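Local coordinates for protein hydroxyethylthiazole kinase (Pyrococcus horikoshii, PDB 3HPD) that probably phosphorylates the hydroxyl group of 4-methyl-5-beta-hydroxyethylthiazole with ATP, a magnesium-dependent step in the biosynthesis of thiamine diphosphate, at residues F24-M27 and N28-N32; I249-N252 and V253-Y257; A147-L150 and T151-A155. One frame throughout, in Å; residues are numbered along the deposited sequence.

Contact 1 (F24-M27 and N28-N32); sequences FVVM and NTTAN
Thr30 turns OG1 into the position between its backbone N and carbonyl carbon (chi1 58°), which brings the hydroxyl back along the helix to the carbonyl oxygen of Val26, 2.8 Å from OG1 to O. The same torsion lays Thr30 CG2 beside its own backbone N, where it meets Val26 CB and CG2, 3.7 Å from CG2 to CB. Val26 O therefore takes two bonds from one residue: the amide N of Thr30 comes in almost straight, at 2.9 Å and an N-H...O angle of 169°, and the hydroxyl donates from the opposite face of the carbonyl plane. With an alanine here, Val26 O would probably keep the amide bond alone and a small gap would be likely to open beside the valine, where CG2 now sits. Thr29 adds its CG2 alongside, 3.8 Å from Val26 CB, while its hydroxyl bonds to Tyr243 on helix 235-248. One residue on, the amide N of Ala31 makes a weak, bent bond to Met27 O (3.4 Å). A water links the segments further, donating to Val25 O and accepting from Thr29 N. Asn28 sends ND2 out of the contact to Val25 O of the second subunit, and Val25 O receives the equivalent bond from Asn28 of the third, so this turn is built into the trimer interface. Val26 stands at the N-cap position of helix 27-37, and its side chain lies about 4 Å from Gly192, a predicted substrate-binding residue. The arrangement is that of a helix start following the first strand, 17-21, of a ribokinase-like alpha/beta fold, here at the edge of the probable thiazole site and against neighbouring subunits.

Contact 2 (I249-N252 and V253-Y257); sequences INEN and VIRTY
Glu251 and Arg255, one helical turn apart, form the salt bridge of this contact: Arg255 NH2 meets Glu251 OE2 on its anti side at 2.7 Å, with the oxygen near the guanidinium plane. The two flat groups stand 75° apart, so a single N-H, rather than a paired fork, makes the bond. Glu251 OE1 has its own salt bridge to Lys9 on helix 2-14. Among the hydrogen bonds, Asn250 caps the helix. Its CG lies between backbone N and carbonyl carbon (chi1 58°), folding OD1 over the first turn to accept from Val253 N at 3.0 Å, nearly in line with the amide C=O. Further along, Thr256 N and OG1 grip Asn252 O from opposite faces of its plane, OG1 at 2.8 Å. Apolar contact is confined to the inner side, where Ile249 CD1 meets Ile254 CG1 at 3.8 Å and Ile249 CG1 lies 4.1 Å from Val253 CG1. Helices 2-14 and 210-231 pack against this side. With Lys9 and Arg255 on its two oxygens, the Glu251 carboxylate is likely to stay ionised, and the cap and the aliphatic face together suit a short helix lying at the surface.

Contact 3 (A147-L150 and T151-A155); sequences AKKL and TMNAA
Thr151 grips the carbonyl oxygen of Ala147 twice, through its amide N at 3.0 Å and through OG1 at 2.8 Å, the two donors reaching Ala147 O from opposite faces of its plane. The hydroxyl is placed there by a chi1 of -54°, which sets OG1 beside the backbone N and leaves CG2 anti to that N. Each of the next three amides then donates one turn back. Met152 N reaches Lys148 O at 3.2 Å, the longest of the series; Asn153 N reaches Lys149 O at 3.0 Å with an N-H...O angle of 172°; Ala154 N reaches Leu150 O at 2.9 Å. The methyl of Ala154 also rests on this last oxygen, CB to O 3.3 Å. On the outer side the extended chain of Lys149 bends at its last torsion and runs obliquely past the side chain of Asn153, while the neighbouring Lys148 pairs its ammonium with Glu145 near the start of the same helix. Beyond this shell, the inner face of the helix is set by two strands and another helix. Leu150 packs on Val164 of strand 161-165 and on Phe121 and Leu128 of helix 121-131, and Ala154 touches both Val162 of strand 161-165 and Ile124 of helix 121-131. Thr151 lies over Val164 and also over Tyr170 and Ser172 of strand 169-172, so the hydroxyl that bonds to Ala147 O belongs to a buried residue of the helix-sheet interface. Its side chain is about 9 Å from those of Lys118 and Thr165, both predicted to bind ATP. Overall this is an alpha-helical segment laid on the central sheet of a ribokinase-like alpha/beta fold, in contact with helix 121-131 and with strands 161-165 and 169-172 near the probable nucleotide site.

Overall arrangement
Contact 1 is buried, whereas contacts 2 and 3 each have a buried face and a more exposed one. Contacts 1 and 3 lie on opposite sides of the chain's centre, about 29 Å apart between centres, and the three share no helix. All include a threonine whose hydroxyl and amide both bond to the carbonyl four residues earlier, but the settings differ: beside the probable substrate site in contact 1, on the outer part of a peripheral helix in contact 2, against the sheet in contact 3. Neighbouring subunits touch contact 1 alone, and a salt bridge between the paired segments occurs in contact 2 alone.

Contact 1 (F24-M27 and N28-N32)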
# COMPACT_ATOMS: atom_id res chain seq x y z
N PHE A 24 7.90 -1.08 1.12
CA PHE A 24 6.50 -1.30 1.47
C PHE A 24 5.55 -0.14 1.30
O PHE A 24 4.36 -0.34 1.07
CB PHE A 24 6.41 -1.81 2.91
CG PHE A 24 7.18 -3.08 3.15
CD1 PHE A 24 6.91 -4.22 2.40
CD2 PHE A 24 8.17 -3.13 4.12
CE1 PHE A 24 7.63 -5.40 2.60
CE2 PHE A 24 8.90 -4.31 4.33
CZ PHE A 24 8.62 -5.44 3.57
N VAL A 25 6.07 1.08 1.40
CA VAL A 25 5.24 2.26 1.27
C VAL A 25 4.84 2.56 -0.17
O VAL A 25 3.78 3.14 -0.42
CB VAL A 25 5.96 3.51 1.85
CG1 VAL A 25 5.08 4.74 1.74
CG2 VAL A 25 6.34 3.25 3.30
N VAL A 26 5.67 2.14 -1.12
CA VAL A 26 5.41 2.45 -2.53
C VAL A 26 5.06 1.28 -3.44
O VAL A 26 5.02 1.44 -4.66
CB VAL A 26 6.60 3.21 -3.13
CG1 VAL A 26 6.99 4.38 -2.22
CG2 VAL A 26 7.79 2.26 -3.32
N MET A 27 4.78 0.12 -2.86
CA MET A 27 4.44 -1.07 -3.63
C MET A 27 3.32 -0.86 -4.65
O MET A 27 3.49 -1.09 -5.84
CB MET A 27 4.03 -2.21 -2.68
CG MET A 27 5.18 -2.88 -1.94
SD MET A 27 6.04 -4.13 -2.93
CE MET A 27 7.46 -4.49 -1.86
N ASN A 28 2.16 -0.41 -4.16
CA ASN A 28 1.00 -0.19 -5.02
C ASN A 28 1.14 1.03 -5.90
O ASN A 28 0.82 1.06 -7.08
CB ASN A 28 -0.23 -0.01 -4.13
CG ASN A 28 -1.51 0.08 -4.93
OD1 ASN A 28 -1.97 1.17 -5.26
ND2 ASN A 28 -2.07 -1.07 -5.26
N THR A 29 1.63 2.07 -5.25
CA THR A 29 1.84 3.36 -5.82
C THR A 29 2.77 3.35 -7.07
O THR A 29 2.40 3.88 -8.13
CB THR A 29 2.32 4.23 -4.64
OG1 THR A 29 1.35 5.24 -4.35
CG2 THR A 29 3.65 4.77 -4.87
N THR A 30 3.93 2.71 -6.98
CA THR A 30 4.83 2.66 -8.13
C THR A 30 4.33 1.70 -9.21
O THR A 30 4.60 1.89 -10.40
CB THR A 30 6.28 2.27 -7.72
OG1 THR A 30 6.27 0.99 -7.08
CG2 THR A 30 6.86 3.31 -6.78
N ALA A 31 3.60 0.67 -8.80
CA ALA A 31 3.05 -0.29 -9.74
C ALA A 31 2.01 0.42 -10.61
O ALA A 31 2.00 0.27 -11.83
CB ALA A 31 2.40 -1.45 -9.01
N ASN A 32 1.14 1.20 -9.97
CA ASN A 32 0.12 1.93 -10.70
C ASN A 32 0.70 3.06 -11.54
O ASN A 32 0.13 3.42 -12.57
CB ASN A 32 -0.96 2.45 -9.76
CG ASN A 32 -1.97 1.39 -9.40
OD1 ASN A 32 -2.32 0.55 -10.23
ND2 ASN A 32 -2.46 1.42 -8.16
O HOH W 1 1.83 1.96 -2.19

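Contact 2 (I249-N252 and V253-Y257)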
# COMPACT_ATOMS: atom_id res chain seq x y z
N ILE A 249 -0.72 12.13 -20.65
CA ILE A 249 0.37 12.87 -21.28
C ILE A 249 0.68 12.29 -22.65
O ILE A 249 0.75 11.08 -22.83
CB ILE A 249 1.63 12.89 -20.39
CG1 ILE A 249 2.67 13.84 -20.98
CG2 ILE A 249 2.20 11.49 -20.24
CD1 ILE A 249 3.84 14.15 -20.04
N ASN A 250 0.85 13.17 -23.63
CA ASN A 250 1.14 12.76 -25.00
C ASN A 250 2.09 13.75 -25.66
O ASN A 250 2.63 14.64 -24.99
CB ASN A 250 -0.15 12.65 -25.81
CG ASN A 250 -0.93 13.96 -25.84
OD1 ASN A 250 -0.36 15.04 -25.70
ND2 ASN A 250 -2.24 13.87 -26.04
N GLU A 251 2.29 13.61 -26.96
CA GLU A 251 3.19 14.50 -27.69
C GLU A 251 2.86 15.98 -27.54
O GLU A 251 3.74 16.79 -27.27
CB GLU A 251 3.22 14.14 -29.17
CG GLU A 251 4.28 14.90 -29.95
CD GLU A 251 4.34 14.49 -31.40
OE1 GLU A 251 4.18 13.28 -31.67
OE2 GLU A 251 4.55 15.36 -32.27
N ASN A 252 1.59 16.33 -27.72
CA ASN A 252 1.19 17.73 -27.62
C ASN A 252 1.45 18.31 -26.24
O ASN A 252 1.94 19.44 -26.12
CB ASN A 252 -0.30 17.89 -27.95
CG ASN A 252 -0.71 19.35 -28.08
OD1 ASN A 252 -0.35 20.02 -29.04
ND2 ASN A 252 -1.45 19.84 -27.10
N VAL A 253 1.13 17.55 -25.20
CA VAL A 253 1.35 18.03 -23.83
C VAL A 253 2.83 18.24 -23.56
O VAL A 253 3.22 19.24 -22.96
CB VAL A 253 0.76 17.04 -22.80
CG1 VAL A 253 0.97 17.57 -21.38
CG2 VAL A 253 -0.71 16.82 -23.08
N ILE A 254 3.66 17.31 -24.01
CA ILE A 254 5.10 17.43 -23.81
C ILE A 254 5.62 18.65 -24.56
O ILE A 254 6.41 19.43 -24.03
CB ILE A 254 5.84 16.17 -24.31
CG1 ILE A 254 5.49 14.98 -23.40
CG2 ILE A 254 7.35 16.41 -24.32
CD1 ILE A 254 6.08 13.66 -23.86
N ARG A 255 5.16 18.82 -25.79
CA ARG A 255 5.57 19.95 -26.62
C ARG A 255 5.23 21.29 -25.98
O ARG A 255 6.03 22.23 -26.02
CB ARG A 255 4.90 19.85 -28.00
CG ARG A 255 4.90 21.15 -28.80
CD ARG A 255 4.42 20.88 -30.21
NE ARG A 255 5.23 19.83 -30.82
CZ ARG A 255 4.75 18.68 -31.28
NH1 ARG A 255 3.45 18.42 -31.21
NH2 ARG A 255 5.58 17.78 -31.79
N THR A 256 4.05 21.37 -25.39
CA THR A 256 3.59 22.61 -24.77
C THR A 256 4.00 22.84 -23.31
O THR A 256 4.06 23.99 -22.87
CB THR A 256 2.05 22.72 -24.86
OG1 THR A 256 1.45 21.52 -24.33
CG2 THR A 256 1.61 22.89 -26.31
N TYR A 257 4.31 21.78 -22.57
CA TYR A 257 4.69 21.92 -21.16
C TYR A 257 6.14 21.66 -20.78
O TYR A 257 6.61 22.14 -19.75
CB TYR A 257 3.82 21.03 -20.27
CG TYR A 257 2.46 21.60 -19.93
CD1 TYR A 257 1.40 21.53 -20.84
CD2 TYR A 257 2.22 22.20 -18.70
CE1 TYR A 257 0.15 22.04 -20.53
CE2 TYR A 257 0.96 22.71 -18.37
CZ TYR A 257 -0.07 22.63 -19.29
OH TYR A 257 -1.31 23.12 -18.97

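Contact 3 (A147-L150 and T151-A155)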
# COMPACT_ATOMS: atom_id res chain seq x y z
N ALA A 147 24.29 21.70 -7.19
CA ALA A 147 23.56 20.47 -7.53
C ALA A 147 24.10 19.91 -8.84
O ALA A 147 24.24 18.70 -9.00
CB ALA A 147 22.07 20.76 -7.65
N LYS A 148 24.40 20.80 -9.78
CA LYS A 148 24.92 20.40 -11.07
C LYS A 148 26.29 19.74 -10.91
O LYS A 148 26.56 18.70 -11.51
CB LYS A 148 25.04 21.61 -12.01
CG LYS A 148 25.62 21.25 -13.37
CD LYS A 148 25.52 22.40 -14.36
CE LYS A 148 26.39 23.57 -13.97
NZ LYS A 148 27.06 24.16 -15.17
N LYS A 149 27.14 20.35 -10.10
CA LYS A 149 28.48 19.81 -9.86
C LYS A 149 28.38 18.45 -9.17
O LYS A 149 29.12 17.52 -9.50
CB LYS A 149 29.29 20.78 -9.01
CG LYS A 149 30.63 20.23 -8.51
CD LYS A 149 31.47 21.34 -7.89
CE LYS A 149 32.60 20.78 -7.03
NZ LYS A 149 33.55 19.93 -7.79
N LEU A 150 27.45 18.33 -8.22
CA LEU A 150 27.26 17.08 -7.50
C LEU A 150 26.87 15.96 -8.46
O LEU A 150 27.43 14.87 -8.42
CB LEU A 150 26.18 17.23 -6.42
CG LEU A 150 25.84 15.93 -5.68
CD1 LEU A 150 27.08 15.41 -4.98
CD2 LEU A 150 24.73 16.18 -4.67
N THR A 151 25.89 16.25 -9.31
CA THR A 151 25.41 15.28 -10.28
C THR A 151 26.55 14.74 -11.13
O THR A 151 26.70 13.53 -11.30
CB THR A 151 24.34 15.90 -11.19
OG1 THR A 151 23.31 16.48 -10.38
CG2 THR A 151 23.72 14.84 -12.09
N MET A 152 27.37 15.65 -11.66
CA MET A 152 28.51 15.26 -12.50
C MET A 152 29.55 14.44 -11.77
O MET A 152 29.99 13.40 -12.27
CB MET A 152 29.21 16.49 -13.08
CG MET A 152 30.45 16.13 -13.90
SD MET A 152 31.83 17.27 -13.73
CE MET A 152 33.10 16.20 -12.99
N ASN A 153 29.99 14.91 -10.61
CA ASN A 153 31.01 14.20 -9.84
C ASN A 153 30.54 12.81 -9.44
O ASN A 153 31.31 11.85 -9.48
CB ASN A 153 31.40 14.99 -8.58
CG ASN A 153 32.22 16.22 -8.90
OD1 ASN A 153 33.04 16.21 -9.82
ND2 ASN A 153 32.01 17.29 -8.14
N ALA A 154 29.27 12.70 -9.07
CA ALA A 154 28.71 11.41 -8.68
C ALA A 154 28.65 10.48 -9.88
O ALA A 154 28.91 9.29 -9.76
CB ALA A 154 27.31 11.60 -8.08
N ALA A 155 28.31 11.03 -11.05
CA ALA A 155 28.22 10.22 -12.26
C ALA A 155 29.58 9.64 -12.63
O ALA A 155 29.68 8.48 -13.04
CB ALA A 155 27.68 11.06 -13.41